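Local coordinates for DNA gyrase, B subunit, truncated (Myxococcus xanthus, PDB 3CWV), which probably couples ATP binding and hydrolysis to breakage, passage and rejoining of double-stranded DNA, as the B subunit of a type II topoisomerase, at residues A[178-183]-A[210-215]; A[39-44]-A[94-99]. All coordinates share one frame; numbering follows the deposited sequence.

Contact 1 (A[178-183]-A[210-215]); sequences CNELAA and AQWAHV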
ATOM      1  N   CYS A 178      -6.018  -3.337   4.750  1.00 23.79           N
ATOM      2  CA  CYS A 178      -6.607  -2.012   4.887  1.00 27.09           C
ATOM      3  C   CYS A 178      -5.881  -1.209   5.986  1.00 28.95           C
ATOM      4  O   CYS A 178      -5.590  -0.020   5.826  1.00 27.52           O
ATOM      5  CB  CYS A 178      -8.090  -2.128   5.211  1.00 25.32           C
ATOM      6  SG  CYS A 178      -9.152  -2.612   3.831  1.00 26.66           S
ATOM      7  N   ASN A 179      -5.601  -1.876   7.103  1.00 28.28           N
ATOM      8  CA  ASN A 179      -4.866  -1.269   8.210  1.00 28.97           C
ATOM      9  C   ASN A 179      -3.485  -0.780   7.742  1.00 28.71           C
ATOM     10  O   ASN A 179      -3.085   0.346   8.068  1.00 27.67           O
ATOM     11  CB  ASN A 179      -4.778  -2.295   9.359  1.00 27.66           C
ATOM     12  CG  ASN A 179      -4.284  -1.701  10.680  1.00 36.34           C
ATOM     13  OD1 ASN A 179      -3.869  -0.528  10.784  1.00 35.51           O
ATOM     14  ND2 ASN A 179      -4.299  -2.542  11.703  1.00 32.48           N
ATOM     15  N   GLU A 180      -2.775  -1.609   6.967  1.00 27.99           N
ATOM     16  CA  GLU A 180      -1.483  -1.236   6.406  1.00 30.03           C
ATOM     17  C   GLU A 180      -1.590  -0.026   5.506  1.00 29.74           C
ATOM     18  O   GLU A 180      -0.741   0.844   5.544  1.00 28.79           O
ATOM     19  CB  GLU A 180      -0.938  -2.337   5.521  1.00 31.86           C
ATOM     20  CG  GLU A 180      -0.563  -3.583   6.216  1.00 38.21           C
ATOM     21  CD  GLU A 180      -0.016  -4.597   5.235  1.00 48.08           C
ATOM     22  OE1 GLU A 180       0.073  -4.287   4.014  1.00 42.42           O
ATOM     23  OE2 GLU A 180       0.315  -5.707   5.686  1.00 54.60           O
ATOM     24  N   LEU A 181      -2.599  -0.015   4.641  1.00 29.33           N
ATOM     25  CA  LEU A 181      -2.817   1.101   3.727  1.00 30.01           C
ATOM     26  C   LEU A 181      -3.013   2.445   4.483  1.00 29.14           C
ATOM     27  O   LEU A 181      -2.435   3.473   4.100  1.00 27.68           O
ATOM     28  CB  LEU A 181      -4.010   0.800   2.817  1.00 29.72           C
ATOM     29  CG  LEU A 181      -4.570   1.937   1.958  1.00 34.96           C
ATOM     30  CD1 LEU A 181      -3.537   2.399   0.930  1.00 36.21           C
ATOM     31  CD2 LEU A 181      -5.872   1.534   1.269  1.00 33.74           C
ATOM     32  N   ALA A 182      -3.812   2.433   5.552  1.00 26.40           N
ATOM     33  CA  ALA A 182      -3.928   3.616   6.422  1.00 25.85           C
ATOM     34  C   ALA A 182      -2.584   4.081   7.001  1.00 26.15           C
ATOM     35  O   ALA A 182      -2.322   5.290   7.093  1.00 27.23           O
ATOM     36  CB  ALA A 182      -4.946   3.368   7.555  1.00 26.92           C
ATOM     37  N   ALA A 183      -1.738   3.130   7.395  1.00 25.62           N
ATOM     38  CA  ALA A 183      -0.389   3.438   7.901  1.00 26.71           C
ATOM     39  C   ALA A 183       0.546   3.974   6.813  1.00 29.06           C
ATOM     40  O   ALA A 183       1.373   4.858   7.071  1.00 27.93           O
ATOM     41  CB  ALA A 183       0.239   2.183   8.537  1.00 26.91           C
ATOM     42  N   ALA A 210       4.793   5.228  12.209  1.00 31.99           N
ATOM     43  CA  ALA A 210       5.139   5.404  13.625  1.00 34.60           C
ATOM     44  C   ALA A 210       3.974   4.966  14.497  1.00 36.38           C
ATOM     45  O   ALA A 210       4.139   4.229  15.485  1.00 36.54           O
ATOM     46  CB  ALA A 210       5.493   6.851  13.913  1.00 36.80           C
ATOM     47  N   GLN A 211       2.782   5.403  14.115  1.00 35.38           N
ATOM     48  CA  GLN A 211       1.599   5.032  14.857  1.00 36.77           C
ATOM     49  C   GLN A 211       1.402   3.516  14.757  1.00 37.58           C
ATOM     50  O   GLN A 211       1.042   2.870  15.742  1.00 38.06           O
ATOM     51  CB  GLN A 211       0.393   5.831  14.370  1.00 37.15           C
ATOM     52  CG  GLN A 211      -0.919   5.540  15.086  1.00 37.26           C
ATOM     53  CD  GLN A 211      -1.936   6.634  14.871  1.00 35.84           C
ATOM     54  OE1 GLN A 211      -1.728   7.523  14.059  1.00 36.49           O
ATOM     55  NE2 GLN A 211      -3.047   6.577  15.603  1.00 35.42           N
ATOM     56  N   TRP A 212       1.708   2.951  13.585  1.00 36.34           N
ATOM     57  CA  TRP A 212       1.578   1.522  13.318  1.00 36.13           C
ATOM     58  C   TRP A 212       2.577   0.700  14.120  1.00 36.23           C
ATOM     59  O   TRP A 212       2.252  -0.399  14.582  1.00 35.72           O
ATOM     60  CB  TRP A 212       1.791   1.247  11.816  1.00 37.88           C
ATOM     61  CG  TRP A 212       1.514  -0.173  11.345  1.00 39.19           C
ATOM     62  CD1 TRP A 212       0.722  -1.102  11.960  1.00 42.24           C
ATOM     63  CD2 TRP A 212       1.979  -0.790  10.124  1.00 39.87           C
ATOM     64  NE1 TRP A 212       0.702  -2.269  11.225  1.00 45.26           N
ATOM     65  CE2 TRP A 212       1.456  -2.103  10.093  1.00 44.11           C
ATOM     66  CE3 TRP A 212       2.791  -0.361   9.064  1.00 38.01           C
ATOM     67  CZ2 TRP A 212       1.724  -2.996   9.051  1.00 39.91           C
ATOM     68  CZ3 TRP A 212       3.051  -1.243   8.023  1.00 39.31           C
ATOM     69  CH2 TRP A 212       2.518  -2.552   8.026  1.00 41.41           C
ATOM     70  N   ALA A 213       3.800   1.209  14.257  1.00 35.86           N
ATOM     71  CA  ALA A 213       4.830   0.517  15.030  1.00 37.25           C
ATOM     72  C   ALA A 213       4.412   0.395  16.504  1.00 38.96           C
ATOM     73  O   ALA A 213       4.611  -0.656  17.136  1.00 39.07           O
ATOM     74  CB  ALA A 213       6.179   1.228  14.899  1.00 36.30           C
ATOM     75  N   HIS A 214       3.825   1.464  17.034  1.00 41.76           N
ATOM     76  CA  HIS A 214       3.290   1.449  18.396  1.00 44.61           C
ATOM     77  C   HIS A 214       2.269   0.330  18.532  1.00 45.80           C
ATOM     78  O   HIS A 214       2.330  -0.470  19.474  1.00 46.46           O
ATOM     79  CB  HIS A 214       2.605   2.768  18.763  1.00 46.30           C
ATOM     80  CG  HIS A 214       1.671   2.629  19.931  1.00 53.79           C
ATOM     81  ND1 HIS A 214       2.110   2.621  21.240  1.00 54.17           N
ATOM     82  CD2 HIS A 214       0.330   2.425  19.985  1.00 55.60           C
ATOM     83  CE1 HIS A 214       1.078   2.444  22.047  1.00 55.24           C
ATOM     84  NE2 HIS A 214      -0.013   2.316  21.311  1.00 53.79           N
ATOM     85  N   VAL A 215       1.323   0.293  17.594  1.00 43.86           N
ATOM     86  CA  VAL A 215       0.313  -0.757  17.550  1.00 43.33           C
ATOM     87  C   VAL A 215       0.942  -2.137  17.593  1.00 43.73           C
ATOM     88  O   VAL A 215       0.549  -2.972  18.420  1.00 44.90           O
ATOM     89  CB  VAL A 215      -0.596  -0.634  16.297  1.00 44.11           C
ATOM     90  CG1 VAL A 215      -1.451  -1.883  16.113  1.00 45.10           C
ATOM     91  CG2 VAL A 215      -1.481   0.587  16.403  1.00 44.31           C
TER

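Contact 2 (A[39-44]-A[94-99]); sequences LDVAYE and DGWGWD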
ATOM      1  N   LEU A  39      -7.149  -1.933  -4.048  1.00 23.11           N
ATOM      2  CA  LEU A  39      -6.487  -1.170  -2.981  1.00 25.25           C
ATOM      3  C   LEU A  39      -5.240  -0.401  -3.452  1.00 25.01           C
ATOM      4  O   LEU A  39      -5.006   0.743  -3.018  1.00 26.78           O
ATOM      5  CB  LEU A  39      -6.109  -2.103  -1.800  1.00 25.09           C
ATOM      6  CG  LEU A  39      -7.357  -2.624  -1.062  1.00 26.50           C
ATOM      7  CD1 LEU A  39      -6.970  -3.744  -0.070  1.00 28.62           C
ATOM      8  CD2 LEU A  39      -8.043  -1.494  -0.345  1.00 20.49           C
ATOM      9  N   ASP A  40      -4.451  -1.010  -4.347  1.00 23.83           N
ATOM     10  CA  ASP A  40      -3.265  -0.329  -4.902  1.00 24.03           C
ATOM     11  C   ASP A  40      -3.651   0.925  -5.735  1.00 25.65           C
ATOM     12  O   ASP A  40      -2.914   1.930  -5.756  1.00 23.67           O
ATOM     13  CB  ASP A  40      -2.434  -1.265  -5.771  1.00 25.13           C
ATOM     14  CG  ASP A  40      -1.642  -2.335  -4.964  1.00 27.98           C
ATOM     15  OD1 ASP A  40      -1.540  -2.257  -3.721  1.00 31.22           O
ATOM     16  OD2 ASP A  40      -1.125  -3.270  -5.621  1.00 35.80           O
ATOM     17  N   VAL A  41      -4.764   0.840  -6.465  1.00 23.62           N
ATOM     18  CA  VAL A  41      -5.314   2.010  -7.172  1.00 25.27           C
ATOM     19  C   VAL A  41      -5.584   3.173  -6.200  1.00 25.07           C
ATOM     20  O   VAL A  41      -5.181   4.325  -6.448  1.00 27.05           O
ATOM     21  CB  VAL A  41      -6.641   1.687  -7.924  1.00 25.34           C
ATOM     22  CG1 VAL A  41      -7.201   2.975  -8.551  1.00 23.31           C
ATOM     23  CG2 VAL A  41      -6.419   0.679  -9.018  1.00 21.07           C
ATOM     24  N   ALA A  42      -6.264   2.863  -5.096  1.00 23.92           N
ATOM     25  CA  ALA A  42      -6.601   3.849  -4.063  1.00 24.93           C
ATOM     26  C   ALA A  42      -5.329   4.399  -3.410  1.00 23.88           C
ATOM     27  O   ALA A  42      -5.217   5.599  -3.182  1.00 23.51           O
ATOM     28  CB  ALA A  42      -7.537   3.206  -2.989  1.00 26.46           C
ATOM     29  N   TYR A  43      -4.353   3.530  -3.155  1.00 21.70           N
ATOM     30  CA  TYR A  43      -3.062   3.969  -2.625  1.00 23.03           C
ATOM     31  C   TYR A  43      -2.388   5.003  -3.531  1.00 23.01           C
ATOM     32  O   TYR A  43      -1.840   5.979  -3.039  1.00 22.71           O
ATOM     33  CB  TYR A  43      -2.065   2.817  -2.447  1.00 23.17           C
ATOM     34  CG  TYR A  43      -0.718   3.360  -2.084  1.00 26.11           C
ATOM     35  CD1 TYR A  43      -0.468   3.838  -0.794  1.00 26.82           C
ATOM     36  CD2 TYR A  43       0.282   3.479  -3.041  1.00 27.85           C
ATOM     37  CE1 TYR A  43       0.772   4.375  -0.466  1.00 29.29           C
ATOM     38  CE2 TYR A  43       1.506   4.016  -2.737  1.00 24.16           C
ATOM     39  CZ  TYR A  43       1.746   4.459  -1.446  1.00 26.50           C
ATOM     40  OH  TYR A  43       2.964   4.985  -1.151  1.00 28.69           O
ATOM     41  N   GLU A  44      -2.378   4.762  -4.836  1.00 22.60           N
ATOM     42  CA  GLU A  44      -1.676   5.671  -5.734  1.00 26.12           C
ATOM     43  C   GLU A  44      -2.351   7.039  -5.757  1.00 23.06           C
ATOM     44  O   GLU A  44      -1.670   8.093  -5.791  1.00 24.86           O
ATOM     45  CB  GLU A  44      -1.539   5.072  -7.138  1.00 26.72           C
ATOM     46  CG  GLU A  44      -0.966   6.047  -8.182  1.00 34.60           C
ATOM     47  CD  GLU A  44       0.514   6.395  -7.973  1.00 32.50           C
ATOM     48  OE1 GLU A  44       1.209   5.756  -7.160  1.00 26.18           O
ATOM     49  OE2 GLU A  44       0.990   7.323  -8.652  1.00 38.45           O
ATOM     50  N   ASP A  94      -2.060   9.723 -17.029  1.00 26.75           N
ATOM     51  CA  ASP A  94      -2.511   9.995 -15.662  1.00 27.23           C
ATOM     52  C   ASP A  94      -3.985   9.679 -15.530  1.00 26.87           C
ATOM     53  O   ASP A  94      -4.718   9.709 -16.514  1.00 27.24           O
ATOM     54  CB  ASP A  94      -2.325  11.481 -15.278  1.00 28.69           C
ATOM     55  CG  ASP A  94      -0.881  11.957 -15.427  1.00 32.33           C
ATOM     56  OD1 ASP A  94      -0.204  12.041 -14.382  1.00 31.09           O
ATOM     57  OD2 ASP A  94      -0.439  12.228 -16.584  1.00 30.80           O
ATOM     58  N   GLY A  95      -4.433   9.400 -14.310  1.00 25.83           N
ATOM     59  CA  GLY A  95      -5.844   9.100 -14.120  1.00 25.13           C
ATOM     60  C   GLY A  95      -6.049   8.058 -13.061  1.00 23.09           C
ATOM     61  O   GLY A  95      -5.106   7.319 -12.697  1.00 23.13           O
ATOM     62  N   TRP A  96      -7.267   8.029 -12.536  1.00 21.45           N
ATOM     63  CA  TRP A  96      -7.680   6.992 -11.587  1.00 23.68           C
ATOM     64  C   TRP A  96      -7.457   5.594 -12.191  1.00 23.03           C
ATOM     65  O   TRP A  96      -8.070   5.233 -13.188  1.00 27.17           O
ATOM     66  CB  TRP A  96      -9.150   7.186 -11.172  1.00 23.58           C
ATOM     67  CG  TRP A  96      -9.468   6.481  -9.896  1.00 26.46           C
ATOM     68  CD1 TRP A  96      -9.358   6.982  -8.617  1.00 26.97           C
ATOM     69  CD2 TRP A  96      -9.933   5.131  -9.762  1.00 21.48           C
ATOM     70  NE1 TRP A  96      -9.750   6.015  -7.692  1.00 27.43           N
ATOM     71  CE2 TRP A  96     -10.094   4.873  -8.367  1.00 22.29           C
ATOM     72  CE3 TRP A  96     -10.259   4.129 -10.680  1.00 24.45           C
ATOM     73  CZ2 TRP A  96     -10.542   3.644  -7.875  1.00 30.73           C
ATOM     74  CZ3 TRP A  96     -10.710   2.905 -10.190  1.00 26.28           C
ATOM     75  CH2 TRP A  96     -10.844   2.678  -8.790  1.00 26.73           C
ATOM     76  N   GLY A  97      -6.567   4.812 -11.604  1.00 22.83           N
ATOM     77  CA  GLY A  97      -6.293   3.432 -12.115  1.00 21.47           C
ATOM     78  C   GLY A  97      -5.406   3.403 -13.352  1.00 24.43           C
ATOM     79  O   GLY A  97      -5.147   2.338 -13.901  1.00 22.59           O
ATOM     80  N   TRP A  98      -4.884   4.560 -13.777  1.00 22.98           N
ATOM     81  CA  TRP A  98      -3.966   4.592 -14.915  1.00 25.35           C
ATOM     82  C   TRP A  98      -2.631   3.961 -14.507  1.00 24.30           C
ATOM     83  O   TRP A  98      -2.099   4.251 -13.436  1.00 27.85           O
ATOM     84  CB  TRP A  98      -3.720   6.031 -15.396  1.00 25.49           C
ATOM     85  CG  TRP A  98      -3.169   6.109 -16.782  1.00 26.15           C
ATOM     86  CD1 TRP A  98      -1.857   6.046 -17.144  1.00 26.01           C
ATOM     87  CD2 TRP A  98      -3.912   6.294 -17.992  1.00 26.74           C
ATOM     88  NE1 TRP A  98      -1.740   6.168 -18.513  1.00 25.69           N
ATOM     89  CE2 TRP A  98      -2.986   6.304 -19.056  1.00 24.35           C
ATOM     90  CE3 TRP A  98      -5.274   6.459 -18.278  1.00 27.83           C
ATOM     91  CZ2 TRP A  98      -3.370   6.492 -20.395  1.00 28.71           C
ATOM     92  CZ3 TRP A  98      -5.661   6.613 -19.633  1.00 25.16           C
ATOM     93  CH2 TRP A  98      -4.707   6.642 -20.658  1.00 26.96           C
ATOM     94  N   ASP A  99      -2.083   3.130 -15.371  1.00 23.69           N
ATOM     95  CA  ASP A  99      -0.917   2.308 -15.046  1.00 24.68           C
ATOM     96  C   ASP A  99      -1.089   1.466 -13.758  1.00 23.65           C
ATOM     97  O   ASP A  99      -0.183   1.386 -12.921  1.00 26.66           O
ATOM     98  CB  ASP A  99       0.352   3.157 -14.943  1.00 25.08           C
ATOM     99  CG  ASP A  99       1.649   2.314 -15.109  1.00 26.21           C
ATOM    100  OD1 ASP A  99       1.607   1.271 -15.776  1.00 28.46           O
ATOM    101  OD2 ASP A  99       2.693   2.721 -14.560  1.00 34.62           O
TER
HETATM  102  O   HOH W   1      -4.906   5.564  -9.390  1.00 29.20           O

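Contact 1 (A[178-183]-A[210-215])
Trp212 reaches from helix 208-217 across to helix 171-184 and lays its indole along two residues there, Ala183 and Glu180. The closest apolar approach is made by Ala183, whose CB lies 3.6 Å from Trp212 CE3 and 3.7 Å from Trp212 CB, meeting the ring system obliquely. Alanine suits this place because a single methyl lets the backbones draw near, with the CA atoms of Ala183 and Trp212 6.1 Å apart. The indole gets there with CG anti to the backbone N (chi1 -173°), which places it beside its carbonyl carbon and over toward Ala183 and Glu180.

The second contact is aliphatic although its owner is acidic. Glu180 CG sits 3.7 Å from Trp212 CZ2 at the far end of the indole. Beyond CG the chain is extended, with the carboxylate plane turned 45° from the ring; Glu180 OE1 makes a long, weak ion pair with Arg177 of its own helix. On strand 199-204, Trp203 receives Asn179 and Ala182.

No hydrogen bond joins 178-183 to 210-215. Their junction therefore rests on dispersion and the hydrophobic effect, concentrated in one large, buried indole, and on shape more than on directional bonds.

Contact 2 (A[39-44]-A[94-99])
A water links the two segments: it accepts the N-H of Gly97 at 2.9 Å, measured from Gly97 N to the water oxygen, and donates to Val41 O, 3.2 Å from that same oxygen. One molecule thus satisfies the amide of a loop residue and gives the helix carbonyl a partner, where the two backbones stand too far apart to bond directly.

Beside this bridge the contact is apolar and centred on one methyl. Val41 CG1 stands over a face of the Trp96 indole, 3.4 Å from the centroid of its six-membered ring and only 11° off the normal, a well-centred CH-pi interaction. Its nearest ring atoms include Trp96 CE2, 3.5 Å from Val41 CG1. The methyl is delivered by its torsion, with CG1 anti to the backbone N (chi1 176°). Val41 CG1 also comes within 3.6 Å of Gly97 N. The other branch, Val41 CG2, lies 4.1 Å from Gly97 CA. A branched aliphatic residue fits well here: CG1 serves both ring and loop backbone, and CG2 adds a looser contact.

The loop itself is shaped by a type II beta turn from Gly95 to Trp98, closed by Trp98 N to Gly95 O at 3.0 Å. Gly97 holds the third position with positive phi (78°), as glycine commonly does in this turn, and the Trp96 ring crowds the place beside its CA where a side chain would begin. Leu78 of helix 75-82 and Cys68 of strand 64-70 also touch the indole. A long helix laid on the sheet, with a glycine-rich loop folded against it, is consistent with the GHKL ATPase fold of GyrB, where such a loop belongs to the nucleotide-binding region.

Overall arrangement
Both contacts are buried, the centre of each lies about 11 Å from the centre of the chain, and each centres on one tryptophan, yet they join different elements. Contact 1 is helix against helix, without a hydrogen bond between its segments, and draws on the aliphatic part of a partly exposed acidic residue. Contact 2 sets a helix against an irregular loop, whose backbone amide needs a polar partner, and there a water supplies it. Their centres are about 21 Å apart, but helices 28-47 and 171-184 touch directly: Leu181 CD1 packs 3.7 Å from Tyr43 CB, and Leu181 also meets Leu39. Thus the two contacts form a continuous chain from loop 94-99 through both helices to helix 208-217.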